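Local atomic coordinates of serine-rich Repeat Adhesion Glycoprotein (Srr1) (Streptococcus agalactiae, PDB entry 4MBO), a protein that binds fibrinogen as a serine-rich repeat surface glycoprotein, and so probably helps the bacterium adhere to host tissue. Residues N46-I51 against K117-M122; D58-K63 against A143-Q148; I73-K78 against I177-D182; K170-S175 against I193-K198; G197-F202 against I278-S283. All blocks are in the same frame, centred on the assembly; numbering follows the deposited sequence.

Overall arrangement
Contacts 1 and 2 lie at one end of the elongated chain, in the Ig-like sandwich, with centres about 11 Å apart; they touch through Phe49 and Phe60 and join the cores of two facing sheets. Contacts 4 and 5 lie on the other side of the chain's centre, in the adhesin C-terminal region, and share Gly197 and Lys198, their centres about 8 Å apart. Contact 3 sits between these pairs, about 25 Å from contact 1 and 26 Å from contact 4 (centres), and ties one region to the other; it shares strand 169-181 with contact 4. Bound calcium ions lie about 6 Å from the side chains of Lys63 and Arg174.

Contact 1. Residues N46-I51 against K117-M122; sequences NFAFSI and KARVNM
Phe47 and Phe49 pair with Val120 and Ala118 through four backbone hydrogen bonds between strands that run antiparallel, their axes 175° apart. Each of the two pairs is bonded in both directions; Val120 N reaches Phe47 O at 2.9 Å and Ala118 N reaches Phe49 O at the same length. Between them the non-hydrogen-bonded pair Ala48 and Arg119 brings the strands closer, CA to CA 4.2 Å, and Ala48 CA makes a CA-H...O contact with Ala118 O.

CH-pi contacts line the buried face. Both phenylalanines have CG between the backbone N and the carbonyl carbon (chi1 59° in Phe47, 60° in Phe49), and the rings beyond lie beside the neighbouring strand's side chains. Val120 CB sits over one face of the Phe47 ring, 3.8 Å from its centroid, and Ala118 CB over one face of the Phe49 ring at 3.7 Å, both displaced toward the CZ rim. Met122 CE adds an apolar contact at the edge of Phe47, near the ring plane.

On the face bearing Ala48, the Arg119 guanidinium lays one of its faces on Ala48 CB, with NH1 3.5 Å from that carbon. Asn46 OD1 turns to Lys25. Phe60 and Val62 of strand 59-64 cover the phenylalanines from the facing sheet, the two-layered arrangement of an Ig-like beta sandwich.

Contact 2. Residues D58-K63 against A143-Q148; sequences DVFTVK and ATLNNQ
Leu145 has CG anti to its backbone N (chi1 177°), and a chi2 of 54° places CD1 beside strand 59-63, where it touches Phe60, Thr61 and Val62. Phe60 has CG between N and the carbonyl carbon (chi1 71°), with its ring on the same side as Leu145. The methyl Leu145 CD1 meets Phe60 CD1 at 4.0 Å, approaching the ring obliquely, and Val62 CG2 lies 4.1 Å from Leu145 CD1. The same methyl rests 3.5 Å from Thr61 O.

Lys63 and Thr144 form the antiparallel hydrogen-bonded pair. Lys63 N donates to Thr144 O at 2.9 Å, and Thr144 N returns a bond to Lys63 O at 2.8 Å. Ala143 CA adds a CA-H...O contact to Lys63 O, 3.1 Å long.

A type II' turn runs from Leu145 to Gln148, closed by backbone bonds between those two; across the contact, water links the segments here. One water donates to Thr61 O at 2.7 Å and accepts from Asn146 N; a second donates to Asn146 O and accepts a weak bond from Lys63 NZ. Phe47 and Phe49 of the facing sheet pack on Leu145, while Asp12 takes the hydroxyl of Thr61. The contact thus divides by chemistry: apolar side chains join the sandwich core, whereas Thr61 O and Asn146 N and O, beyond the paired residues, are linked across by ordered water, to Lys63 NZ only weakly.

Contact 3. Residues I73-K78 against I177-D182; sequences IGTILK and IMKLDD
Ile73 and Leu180 form the apolar end of the contact, crossing at an angle with Ile73 CD1 3.6 Å from Leu180 CG. Ile73 CB and CG2 lie against Met178 O. Beside them Leu180 N donates to Ile73 O, a bond of 2.9 Å with the donor tilted 34° from the carbonyl plane, and Lys179 CA adds a CA-H...O contact to that oxygen. At the other end Thr75 OG1 lies between the backbone N and the carbonyl carbon (chi1 67°), directed at Asp182 OD1; the modelled separation of 2.3 Å is too short to trust, and Asp182 has two conformers, which leaves this bond doubtful on both grounds. Thr75 CG2 rests 3.3 Å from Leu180 O. The loop between strands 68-69 and 82-83, in the bacterial Ig region, here runs alongside the C-terminal end of strand 169-181 in the adhesin C-terminal region, in nearly the same direction, and so joins two parts of the molecule. One water accepts from Thr75 N and donates to Leu180 O, 3.1 Å away; another accepts from Lys179 NZ and lies 2.8 Å from Gly74 O. Further out, Lys179 NZ forms a salt bridge with Asp245, Gln128 NE2 binds Met178 O, and Asp181 OD1 accepts from Arg184 N.

Contact 4. Residues K170-S175 against I193-K198; sequences KTNVRS and INPEGK
Asn172 reaches from strand 169-181 into the bend at Asn194-Gly197 and has by far the most surface covered here. Its CG stands between the backbone N and the carbonyl carbon (chi1 69°), and chi2 of 99° turns the amide so that OD1 meets Glu196 N and ND2 meets Asn194. OD1 accepts from Glu196 N at 2.9 Å. ND2 donates to Asn194 OD1 at 2.9 Å in a nearly straight bond lying in the amide plane of Asn172; the two amides themselves are 69° apart. That same Asn194 OD1 also takes Lys198 N at 2.9 Å, on a lone pair in the carbonyl plane, while Asn194 ND2 turns to Thr282 O. The main chain adds a bond, Asn194 N to Asn172 O at 3.1 Å.

Pro195, next in buried surface, meets the Asn172 amide tip to tip, with Pro195 CD 3.0 Å from Asn172 OD1. Its CG lies 4.3 Å from Arg174 CB, while the guanidinium beyond turns to Asn159 and Asp242.

One buried amide thus donates to the other, and their oxygens take the N-H groups of Glu196, in the type I turn, and of Lys198, just after it, holding the break in strand 186-202 against its hairpin partner through directional polar bonds.

Contact 5. Residues G197-F202 against I278-S283; sequences GKEMYF and ISSTTS
A short antiparallel bridge joins the end of strand 186-202 to strand 277-278, in the curled sheet of the adhesin C-terminal region, just before a type I turn from Ser279 to Thr282. Met200 and Ile278 make the hydrogen-bonded pair. Met200 N donates to Ile278 O at 2.9 Å, almost straight at 176°, and Ile278 N returns a bond to Met200 O at 3.0 Å. Their side chains lie side by side on one face, pointing the same way. Met200 has a bend at chi3 (-51°) that places CE 3.7 Å from Ile278 CD1; Ile193 and Asn172 pack on the methionine from the neighbouring parts of the sheet.

Where the strands part, Glu199 takes over. Its chain bends at chi2 (-64°), and the carboxylate comes to lie beside the start of the turn. Ser280 N donates to Glu199 OE2 at 3.0 Å, approaching from above the carboxylate plane, while OE1 rests 3.3 Å from Ser279 CA. Ser280 CA makes a CA-H...O contact with Lys198 O, and Gly197 CA comes within 3.2 Å of Ser280 O. Just past the turn, Ser283 OG is hydrogen-bonded to Asn194 O.

The chemistry changes along the contact: an apolar pair backs the bridge, and at the turn an acidic side chain substitutes for a strand carbonyl as acceptor of a backbone N-H.

Contact 1. Residues N46-I51 against K117-M122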
# COMPACT_ATOMS: atom_id res chain seq x y z
N ASN A 46 -4.57 17.77 -8.96
CA ASN A 46 -4.06 18.60 -10.02
C ASN A 46 -3.84 20.02 -9.52
O ASN A 46 -4.52 20.50 -8.60
CB ASN A 46 -4.95 18.61 -11.23
CG ASN A 46 -6.18 19.40 -11.05
OD1 ASN A 46 -7.14 18.93 -10.48
ND2 ASN A 46 -6.19 20.64 -11.58
N PHE A 47 -2.84 20.68 -10.09
CA PHE A 47 -2.56 22.07 -9.75
C PHE A 47 -1.93 22.76 -10.94
O PHE A 47 -1.41 22.12 -11.86
CB PHE A 47 -1.68 22.19 -8.49
CG PHE A 47 -0.35 21.51 -8.57
CD1 PHE A 47 0.75 22.18 -9.07
CD2 PHE A 47 -0.21 20.21 -8.11
CE1 PHE A 47 1.99 21.54 -9.14
CE2 PHE A 47 1.02 19.58 -8.17
CZ PHE A 47 2.10 20.24 -8.69
N ALA A 48 -1.98 24.09 -10.92
CA ALA A 48 -1.40 24.87 -11.99
C ALA A 48 -1.16 26.28 -11.47
O ALA A 48 -1.80 26.72 -10.51
CB ALA A 48 -2.35 24.92 -13.18
N PHE A 49 -0.24 26.97 -12.12
CA PHE A 49 0.08 28.36 -11.79
C PHE A 49 0.98 28.96 -12.87
O PHE A 49 1.44 28.24 -13.78
CB PHE A 49 0.79 28.47 -10.42
CG PHE A 49 2.09 27.72 -10.34
CD1 PHE A 49 3.29 28.29 -10.74
CD2 PHE A 49 2.10 26.41 -9.86
CE1 PHE A 49 4.48 27.59 -10.68
CE2 PHE A 49 3.29 25.70 -9.82
CZ PHE A 49 4.48 26.29 -10.21
N SER A 50 1.20 30.26 -12.78
CA SER A 50 2.17 30.97 -13.57
C SER A 50 3.18 31.62 -12.63
O SER A 50 2.87 31.93 -11.48
CB SER A 50 1.51 32.08 -14.38
OG SER A 50 0.69 31.52 -15.37
N ILE A 51 4.39 31.86 -13.14
CA ILE A 51 5.43 32.56 -12.37
C ILE A 51 6.30 33.35 -13.37
O ILE A 51 6.72 32.81 -14.42
CB ILE A 51 6.22 31.59 -11.45
CG1 ILE A 51 7.16 32.38 -10.55
CG2 ILE A 51 6.99 30.53 -12.23
CD1 ILE A 51 7.66 31.59 -9.37
N LYS A 117 4.64 28.71 -17.23
CA LYS A 117 3.37 28.08 -16.89
C LYS A 117 3.66 26.68 -16.38
O LYS A 117 4.46 25.96 -16.97
CB LYS A 117 2.49 28.00 -18.11
CG LYS A 117 2.01 29.38 -18.52
CD LYS A 117 0.91 29.30 -19.54
CE LYS A 117 1.40 28.73 -20.84
NZ LYS A 117 2.47 29.55 -21.47
N ALA A 118 3.01 26.31 -15.28
CA ALA A 118 3.18 24.99 -14.71
C ALA A 118 1.81 24.35 -14.59
O ALA A 118 0.84 24.99 -14.22
CB ALA A 118 3.86 25.09 -13.35
N ARG A 119 1.72 23.05 -14.88
CA ARG A 119 0.45 22.35 -14.77
C ARG A 119 0.79 20.90 -14.51
O ARG A 119 1.57 20.30 -15.25
CB ARG A 119 -0.36 22.48 -16.07
CG ARG A 119 -1.76 21.89 -16.02
CD ARG A 119 -2.62 22.32 -17.22
NE ARG A 119 -2.69 23.78 -17.28
CZ ARG A 119 -3.52 24.52 -16.55
NH1 ARG A 119 -4.44 23.94 -15.77
NH2 ARG A 119 -3.42 25.83 -16.58
N VAL A 120 0.17 20.32 -13.49
CA VAL A 120 0.43 18.96 -13.09
C VAL A 120 -0.83 18.20 -12.68
O VAL A 120 -1.75 18.79 -12.06
CB VAL A 120 1.38 18.96 -11.85
CG1 VAL A 120 1.59 17.54 -11.29
CG2 VAL A 120 2.71 19.60 -12.19
N ASN A 121 -0.87 16.93 -13.10
CA ASN A 121 -1.87 15.96 -12.69
C ASN A 121 -1.10 14.77 -12.15
O ASN A 121 -0.06 14.39 -12.71
CB ASN A 121 -2.71 15.47 -13.87
CG ASN A 121 -3.62 16.52 -14.43
OD1 ASN A 121 -4.53 17.01 -13.76
ND2 ASN A 121 -3.43 16.83 -15.69
N MET A 122 -1.53 14.22 -11.03
CA MET A 122 -0.90 12.99 -10.54
C MET A 122 -1.84 12.23 -9.61
O MET A 122 -2.73 12.83 -8.97
CB MET A 122 0.38 13.31 -9.78
CG MET A 122 0.10 13.84 -8.41
SD MET A 122 1.60 14.14 -7.45
CE MET A 122 2.10 15.59 -8.29

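Contact 2. Residues D58-K63 against A143-Q148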
# COMPACT_ATOMS: atom_id res chain seq x y z
N ASP A 58 15.66 27.36 -6.70
CA ASP A 58 14.51 27.82 -5.92
C ASP A 58 13.51 26.69 -5.89
O ASP A 58 13.52 25.81 -6.77
CB ASP A 58 13.80 29.03 -6.53
CG ASP A 58 14.58 30.27 -6.45
OD1 ASP A 58 15.58 30.34 -5.67
OD2 ASP A 58 14.17 31.20 -7.19
N VAL A 59 12.63 26.73 -4.90
CA VAL A 59 11.66 25.66 -4.72
C VAL A 59 10.25 26.17 -4.55
O VAL A 59 10.04 27.36 -4.27
CB VAL A 59 12.00 24.78 -3.49
CG1 VAL A 59 13.38 24.13 -3.62
CG2 VAL A 59 11.92 25.58 -2.20
N PHE A 60 9.28 25.28 -4.74
CA PHE A 60 7.90 25.55 -4.33
C PHE A 60 7.39 24.25 -3.76
O PHE A 60 7.94 23.18 -4.06
CB PHE A 60 6.99 26.16 -5.42
CG PHE A 60 6.63 25.22 -6.52
CD1 PHE A 60 5.48 24.43 -6.43
CD2 PHE A 60 7.41 25.12 -7.65
CE1 PHE A 60 5.13 23.58 -7.46
CE2 PHE A 60 7.07 24.26 -8.68
CZ PHE A 60 5.93 23.47 -8.57
N THR A 61 6.37 24.34 -2.90
CA THR A 61 5.92 23.19 -2.16
C THR A 61 4.42 22.98 -2.25
O THR A 61 3.65 23.90 -1.96
CB THR A 61 6.32 23.37 -0.67
OG1 THR A 61 7.74 23.69 -0.59
CG2 THR A 61 6.06 22.14 0.16
N VAL A 62 4.03 21.77 -2.62
CA VAL A 62 2.61 21.35 -2.56
C VAL A 62 2.45 20.53 -1.28
O VAL A 62 3.11 19.51 -1.11
CB VAL A 62 2.20 20.56 -3.79
CG1 VAL A 62 0.77 20.06 -3.66
CG2 VAL A 62 2.37 21.40 -5.04
N LYS A 63 1.62 20.99 -0.37
CA LYS A 63 1.44 20.34 0.92
C LYS A 63 0.26 19.40 0.90
O LYS A 63 -0.82 19.80 0.50
CB LYS A 63 1.28 21.39 2.00
CG LYS A 63 2.40 22.42 2.02
CD LYS A 63 2.03 23.49 3.05
CE LYS A 63 2.98 24.64 3.08
NZ LYS A 63 2.52 25.51 4.21
N ALA A 143 -5.00 19.33 0.16
CA ALA A 143 -3.76 19.71 -0.46
C ALA A 143 -3.74 21.21 -0.54
O ALA A 143 -4.74 21.83 -0.89
CB ALA A 143 -3.61 19.10 -1.83
N THR A 144 -2.57 21.80 -0.31
CA THR A 144 -2.38 23.25 -0.32
C THR A 144 -1.23 23.67 -1.21
O THR A 144 -0.18 23.06 -1.20
CB THR A 144 -2.08 23.74 1.11
OG1 THR A 144 -3.22 23.49 1.95
CG2 THR A 144 -1.78 25.22 1.15
N LEU A 145 -1.43 24.75 -1.96
CA LEU A 145 -0.35 25.35 -2.73
C LEU A 145 -0.49 26.86 -2.48
O LEU A 145 -1.43 27.48 -2.93
CB LEU A 145 -0.43 24.99 -4.23
CG LEU A 145 0.64 25.66 -5.10
CD1 LEU A 145 2.07 25.43 -4.63
CD2 LEU A 145 0.50 25.13 -6.51
N ASN A 146 0.46 27.40 -1.72
CA ASN A 146 0.43 28.79 -1.29
C ASN A 146 -0.89 29.01 -0.53
O ASN A 146 -1.20 28.28 0.41
CB ASN A 146 0.61 29.76 -2.44
CG ASN A 146 0.88 31.20 -1.98
OD1 ASN A 146 1.48 31.43 -0.92
ND2 ASN A 146 0.46 32.17 -2.78
N ASN A 147 -1.68 29.96 -0.98
CA ASN A 147 -2.93 30.29 -0.30
C ASN A 147 -4.16 29.57 -0.84
O ASN A 147 -5.28 29.86 -0.43
CB ASN A 147 -3.14 31.82 -0.37
CG ASN A 147 -2.09 32.59 0.41
OD1 ASN A 147 -1.63 33.67 -0.01
ND2 ASN A 147 -1.66 32.03 1.53
N GLN A 148 -3.97 28.62 -1.76
CA GLN A 148 -5.10 27.87 -2.31
C GLN A 148 -5.12 26.47 -1.76
O GLN A 148 -4.08 25.82 -1.67
CB GLN A 148 -4.99 27.79 -3.82
CG GLN A 148 -4.94 29.15 -4.51
CD GLN A 148 -6.07 30.11 -4.16
OE1 GLN A 148 -5.82 31.31 -3.94
NE2 GLN A 148 -7.26 29.61 -4.06
O HOH W 1 2.63 26.02 -0.66
O HOH W 2 0.56 27.57 2.50

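Contact 3. Residues I73-K78 against I177-D182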
# COMPACT_ATOMS: atom_id res chain seq x y z
N ILE A 73 1.08 1.63 -2.89
CA ILE A 73 1.93 0.52 -2.40
C ILE A 73 3.40 0.67 -2.83
O ILE A 73 4.22 -0.15 -2.51
CB ILE A 73 1.41 -0.88 -2.77
CG1 ILE A 73 1.44 -1.14 -4.30
CG2 ILE A 73 0.01 -1.07 -2.22
CD1 ILE A 73 1.15 -2.57 -4.67
N GLY A 74 3.71 1.76 -3.52
CA GLY A 74 5.05 1.97 -4.00
C GLY A 74 6.03 2.58 -3.03
O GLY A 74 5.67 3.03 -1.95
N THR A 75 7.28 2.64 -3.47
CA THR A 75 8.38 3.19 -2.65
C THR A 75 9.09 4.37 -3.30
O THR A 75 10.00 4.91 -2.72
CB THR A 75 9.43 2.14 -2.34
OG1 THR A 75 10.11 1.75 -3.54
CG2 THR A 75 8.83 0.89 -1.69
N ILE A 76 8.67 4.78 -4.48
CA ILE A 76 9.34 5.88 -5.19
C ILE A 76 9.05 7.20 -4.51
O ILE A 76 7.88 7.50 -4.16
CB ILE A 76 8.85 5.97 -6.64
CG1 ILE A 76 9.11 4.66 -7.37
CG2 ILE A 76 9.54 7.12 -7.39
CD1 ILE A 76 8.54 4.59 -8.77
N LEU A 77 10.11 8.00 -4.31
CA LEU A 77 9.94 9.35 -3.72
C LEU A 77 9.78 10.43 -4.79
O LEU A 77 9.09 11.43 -4.57
CB LEU A 77 11.12 9.68 -2.83
CG LEU A 77 11.28 8.79 -1.61
CD1 LEU A 77 12.57 9.18 -0.89
CD2 LEU A 77 10.08 8.87 -0.70
N LYS A 78 10.42 10.23 -5.93
CA LYS A 78 10.32 11.18 -7.02
C LYS A 78 8.86 11.27 -7.46
O LYS A 78 8.07 10.36 -7.21
CB LYS A 78 11.17 10.71 -8.20
CG LYS A 78 12.62 10.46 -7.80
CD LYS A 78 13.48 11.70 -7.90
CE LYS A 78 14.16 11.76 -9.26
NZ LYS A 78 15.15 10.67 -9.43
N ILE A 177 -0.76 -7.87 -1.50
CA ILE A 177 0.49 -7.38 -1.96
C ILE A 177 0.46 -5.95 -1.47
O ILE A 177 -0.38 -5.12 -1.91
CB ILE A 177 0.59 -7.44 -3.49
CG1 ILE A 177 0.58 -8.90 -3.93
CG2 ILE A 177 1.83 -6.70 -3.93
CD1 ILE A 177 0.60 -9.13 -5.42
N MET A 178 1.29 -5.65 -0.48
CA MET A 178 1.22 -4.33 0.15
C MET A 178 2.41 -3.44 -0.07
O MET A 178 2.46 -2.32 0.46
CB MET A 178 0.87 -4.48 1.63
CG MET A 178 1.68 -5.51 2.38
SD MET A 178 3.43 -5.18 2.36
CE MET A 178 3.50 -3.62 3.32
N LYS A 179 3.37 -3.89 -0.87
CA LYS A 179 4.55 -3.08 -1.16
C LYS A 179 5.22 -3.53 -2.43
O LYS A 179 5.38 -4.75 -2.66
CB LYS A 179 5.59 -3.16 -0.04
CG LYS A 179 6.65 -2.06 -0.04
CD LYS A 179 6.09 -0.66 0.24
CE LYS A 179 5.27 -0.61 1.53
NZ LYS A 179 5.01 0.79 1.97
N LEU A 180 5.58 -2.57 -3.25
CA LEU A 180 6.40 -2.79 -4.44
C LEU A 180 7.62 -1.90 -4.29
O LEU A 180 7.49 -0.68 -4.29
CB LEU A 180 5.64 -2.47 -5.71
CG LEU A 180 4.39 -3.29 -6.04
CD1 LEU A 180 3.70 -2.71 -7.28
CD2 LEU A 180 4.70 -4.78 -6.20
N ASP A 181 8.80 -2.48 -4.15
CA ASP A 181 10.04 -1.70 -3.96
C ASP A 181 10.68 -1.46 -5.30
O ASP A 181 11.08 -2.41 -6.00
CB ASP A 181 10.97 -2.45 -3.02
CG ASP A 181 12.18 -1.62 -2.60
OD1 ASP A 181 12.74 -0.89 -3.46
OD2 ASP A 181 12.55 -1.72 -1.41
N ASP A 182 10.79 -0.17 -5.65
CA ASP A 182 11.31 0.28 -6.93
C ASP A 182 12.78 -0.05 -7.14
O ASP A 182 13.16 -0.53 -8.21
CB ASP A 182 11.13 1.80 -7.07
CG ASP A 182 11.92 2.61 -6.03
OD1 ASP A 182 12.01 2.19 -4.85
OD2 ASP A 182 12.44 3.69 -6.38
O HOH W 3 3.81 2.39 0.02
O HOH W 4 7.84 1.67 -6.27

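Contact 4. Residues K170-S175 against I193-K198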
# COMPACT_ATOMS: atom_id res chain seq x y z
N LYS A 170 -13.26 -24.54 10.97
CA LYS A 170 -13.40 -23.12 11.26
C LYS A 170 -12.04 -22.51 10.89
O LYS A 170 -11.01 -22.84 11.52
CB LYS A 170 -13.71 -22.88 12.74
CG LYS A 170 -14.82 -23.78 13.24
CD LYS A 170 -15.02 -23.66 14.76
CE LYS A 170 -16.12 -24.58 15.25
NZ LYS A 170 -17.44 -24.28 14.66
N THR A 171 -12.05 -21.67 9.88
CA THR A 171 -10.83 -21.05 9.41
C THR A 171 -11.11 -19.64 8.92
O THR A 171 -12.24 -19.29 8.60
CB THR A 171 -10.17 -21.85 8.26
OG1 THR A 171 -11.10 -21.98 7.17
CG2 THR A 171 -9.76 -23.24 8.67
N ASN A 172 -10.08 -18.80 8.89
CA ASN A 172 -10.19 -17.48 8.27
C ASN A 172 -8.80 -16.98 7.89
O ASN A 172 -7.84 -17.24 8.59
CB ASN A 172 -10.97 -16.45 9.10
CG ASN A 172 -10.27 -16.03 10.38
OD1 ASN A 172 -9.65 -14.97 10.40
ND2 ASN A 172 -10.39 -16.83 11.44
N VAL A 173 -8.71 -16.26 6.77
CA VAL A 173 -7.43 -15.83 6.21
C VAL A 173 -7.62 -14.63 5.30
O VAL A 173 -8.71 -14.40 4.73
CB VAL A 173 -6.80 -17.03 5.41
CG1 VAL A 173 -7.59 -17.28 4.11
CG2 VAL A 173 -5.32 -16.83 5.11
N ARG A 174 -6.54 -13.87 5.13
CA ARG A 174 -6.52 -12.74 4.19
C ARG A 174 -5.10 -12.49 3.74
O ARG A 174 -4.17 -12.76 4.49
CB ARG A 174 -7.13 -11.47 4.82
CG ARG A 174 -7.21 -10.29 3.87
CD ARG A 174 -8.01 -9.14 4.46
NE ARG A 174 -7.48 -8.73 5.77
CZ ARG A 174 -8.01 -7.77 6.53
NH1 ARG A 174 -9.06 -7.09 6.09
NH2 ARG A 174 -7.49 -7.50 7.72
N SER A 175 -4.89 -12.03 2.51
CA SER A 175 -3.56 -11.71 2.05
C SER A 175 -3.58 -10.46 1.21
O SER A 175 -4.63 -10.05 0.80
CB SER A 175 -2.96 -12.86 1.28
OG SER A 175 -3.72 -13.08 0.09
N ILE A 193 -3.12 -14.90 9.14
CA ILE A 193 -3.75 -16.15 9.54
C ILE A 193 -4.56 -15.82 10.80
O ILE A 193 -4.03 -15.33 11.79
CB ILE A 193 -2.70 -17.24 9.81
CG1 ILE A 193 -2.02 -17.66 8.49
CG2 ILE A 193 -3.27 -18.46 10.51
CD1 ILE A 193 -0.77 -16.90 8.20
N ASN A 194 -5.87 -16.08 10.75
CA ASN A 194 -6.79 -15.70 11.82
C ASN A 194 -6.88 -14.18 12.02
O ASN A 194 -6.84 -13.70 13.15
CB ASN A 194 -6.48 -16.40 13.15
CG ASN A 194 -7.66 -16.33 14.14
OD1 ASN A 194 -8.81 -16.05 13.77
ND2 ASN A 194 -7.36 -16.58 15.41
N PRO A 195 -7.06 -13.42 10.94
CA PRO A 195 -7.23 -11.98 11.13
C PRO A 195 -8.50 -11.59 11.93
O PRO A 195 -8.57 -10.49 12.51
CB PRO A 195 -7.34 -11.44 9.70
CG PRO A 195 -7.79 -12.58 8.89
CD PRO A 195 -7.10 -13.78 9.51
N GLU A 196 -9.50 -12.46 11.92
CA GLU A 196 -10.75 -12.20 12.64
C GLU A 196 -10.67 -12.44 14.16
O GLU A 196 -11.57 -12.05 14.91
CB GLU A 196 -11.87 -13.08 12.06
CG GLU A 196 -12.17 -12.84 10.59
CD GLU A 196 -13.04 -11.64 10.37
OE1 GLU A 196 -14.24 -11.73 10.74
OE2 GLU A 196 -12.55 -10.62 9.84
N GLY A 197 -9.61 -13.08 14.61
CA GLY A 197 -9.47 -13.38 16.04
C GLY A 197 -10.58 -14.30 16.52
O GLY A 197 -11.27 -13.99 17.51
N LYS A 198 -10.75 -15.42 15.82
CA LYS A 198 -11.75 -16.44 16.14
C LYS A 198 -11.03 -17.75 16.42
O LYS A 198 -9.85 -17.91 16.12
CB LYS A 198 -12.67 -16.68 14.94
CG LYS A 198 -13.34 -15.46 14.34
CD LYS A 198 -14.13 -15.81 13.07
CE LYS A 198 -15.25 -16.82 13.34
NZ LYS A 198 -16.17 -17.06 12.19

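Contact 5. Residues G197-F202 against I278-S283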
# COMPACT_ATOMS: atom_id res chain seq x y z
N GLY A 197 -9.61 -13.08 14.61
CA GLY A 197 -9.47 -13.38 16.04
C GLY A 197 -10.58 -14.30 16.52
O GLY A 197 -11.27 -13.99 17.51
N LYS A 198 -10.75 -15.42 15.82
CA LYS A 198 -11.75 -16.44 16.14
C LYS A 198 -11.03 -17.75 16.42
O LYS A 198 -9.85 -17.91 16.12
CB LYS A 198 -12.67 -16.68 14.94
CG LYS A 198 -13.34 -15.46 14.34
CD LYS A 198 -14.13 -15.81 13.07
CE LYS A 198 -15.25 -16.82 13.34
NZ LYS A 198 -16.17 -17.06 12.19
N GLU A 199 -11.73 -18.72 17.00
CA GLU A 199 -11.14 -20.04 17.11
C GLU A 199 -11.00 -20.59 15.68
O GLU A 199 -11.92 -20.43 14.85
CB GLU A 199 -12.01 -20.97 17.93
CG GLU A 199 -12.10 -20.58 19.40
CD GLU A 199 -10.75 -20.67 20.13
OE1 GLU A 199 -9.98 -21.60 19.79
OE2 GLU A 199 -10.48 -19.85 21.05
N MET A 200 -9.87 -21.23 15.40
CA MET A 200 -9.67 -21.95 14.14
C MET A 200 -9.53 -23.42 14.54
O MET A 200 -8.91 -23.73 15.55
CB MET A 200 -8.48 -21.46 13.33
CG MET A 200 -8.58 -19.98 13.00
SD MET A 200 -7.73 -19.51 11.49
CE MET A 200 -6.16 -20.26 11.82
N TYR A 201 -10.13 -24.29 13.75
CA TYR A 201 -10.23 -25.68 14.11
C TYR A 201 -10.50 -26.61 12.96
O TYR A 201 -11.30 -26.30 12.07
CB TYR A 201 -11.40 -25.77 15.10
CG TYR A 201 -11.96 -27.13 15.47
CD1 TYR A 201 -11.29 -27.95 16.38
CD2 TYR A 201 -13.21 -27.55 15.01
CE1 TYR A 201 -11.81 -29.16 16.78
CE2 TYR A 201 -13.74 -28.78 15.41
CZ TYR A 201 -13.04 -29.57 16.29
OH TYR A 201 -13.57 -30.78 16.70
N PHE A 202 -9.85 -27.77 13.01
CA PHE A 202 -10.13 -28.91 12.15
C PHE A 202 -10.43 -30.06 13.10
O PHE A 202 -9.61 -30.39 13.96
CB PHE A 202 -8.94 -29.39 11.29
CG PHE A 202 -8.61 -28.54 10.10
CD1 PHE A 202 -9.50 -27.61 9.57
CD2 PHE A 202 -7.43 -28.78 9.40
CE1 PHE A 202 -9.18 -26.89 8.44
CE2 PHE A 202 -7.13 -28.09 8.24
CZ PHE A 202 -8.00 -27.12 7.77
N ILE A 278 -6.15 -23.36 16.68
CA ILE A 278 -5.47 -22.09 16.95
C ILE A 278 -6.50 -21.27 17.70
O ILE A 278 -7.66 -21.13 17.26
CB ILE A 278 -4.98 -21.41 15.66
CG1 ILE A 278 -3.80 -22.22 15.08
CG2 ILE A 278 -4.58 -19.97 15.94
CD1 ILE A 278 -3.31 -21.78 13.72
N SER A 279 -6.11 -20.74 18.85
CA SER A 279 -7.06 -20.00 19.67
C SER A 279 -7.42 -18.64 19.11
O SER A 279 -6.72 -18.07 18.27
CB SER A 279 -6.57 -19.87 21.11
OG SER A 279 -5.45 -19.03 21.20
N SER A 280 -8.50 -18.09 19.62
CA SER A 280 -9.01 -16.79 19.15
C SER A 280 -8.01 -15.66 19.33
O SER A 280 -8.05 -14.71 18.56
CB SER A 280 -10.32 -16.43 19.83
OG SER A 280 -10.15 -16.34 21.23
N THR A 281 -7.15 -15.77 20.34
CA THR A 281 -6.17 -14.74 20.65
C THR A 281 -4.82 -14.92 19.98
O THR A 281 -3.89 -14.14 20.22
CB THR A 281 -5.96 -14.65 22.18
OG1 THR A 281 -5.71 -15.96 22.69
CG2 THR A 281 -7.22 -14.12 22.83
N THR A 282 -4.73 -15.89 19.08
CA THR A 282 -3.51 -16.12 18.34
C THR A 282 -3.73 -15.88 16.86
O THR A 282 -4.58 -16.55 16.24
CB THR A 282 -3.03 -17.57 18.49
OG1 THR A 282 -2.69 -17.81 19.86
CG2 THR A 282 -1.83 -17.86 17.63
N SER A 283 -2.98 -14.93 16.31
CA SER A 283 -2.97 -14.70 14.87
C SER A 283 -1.52 -14.74 14.40
O SER A 283 -0.58 -14.51 15.18
CB SER A 283 -3.59 -13.35 14.50
OG SER A 283 -4.95 -13.27 14.92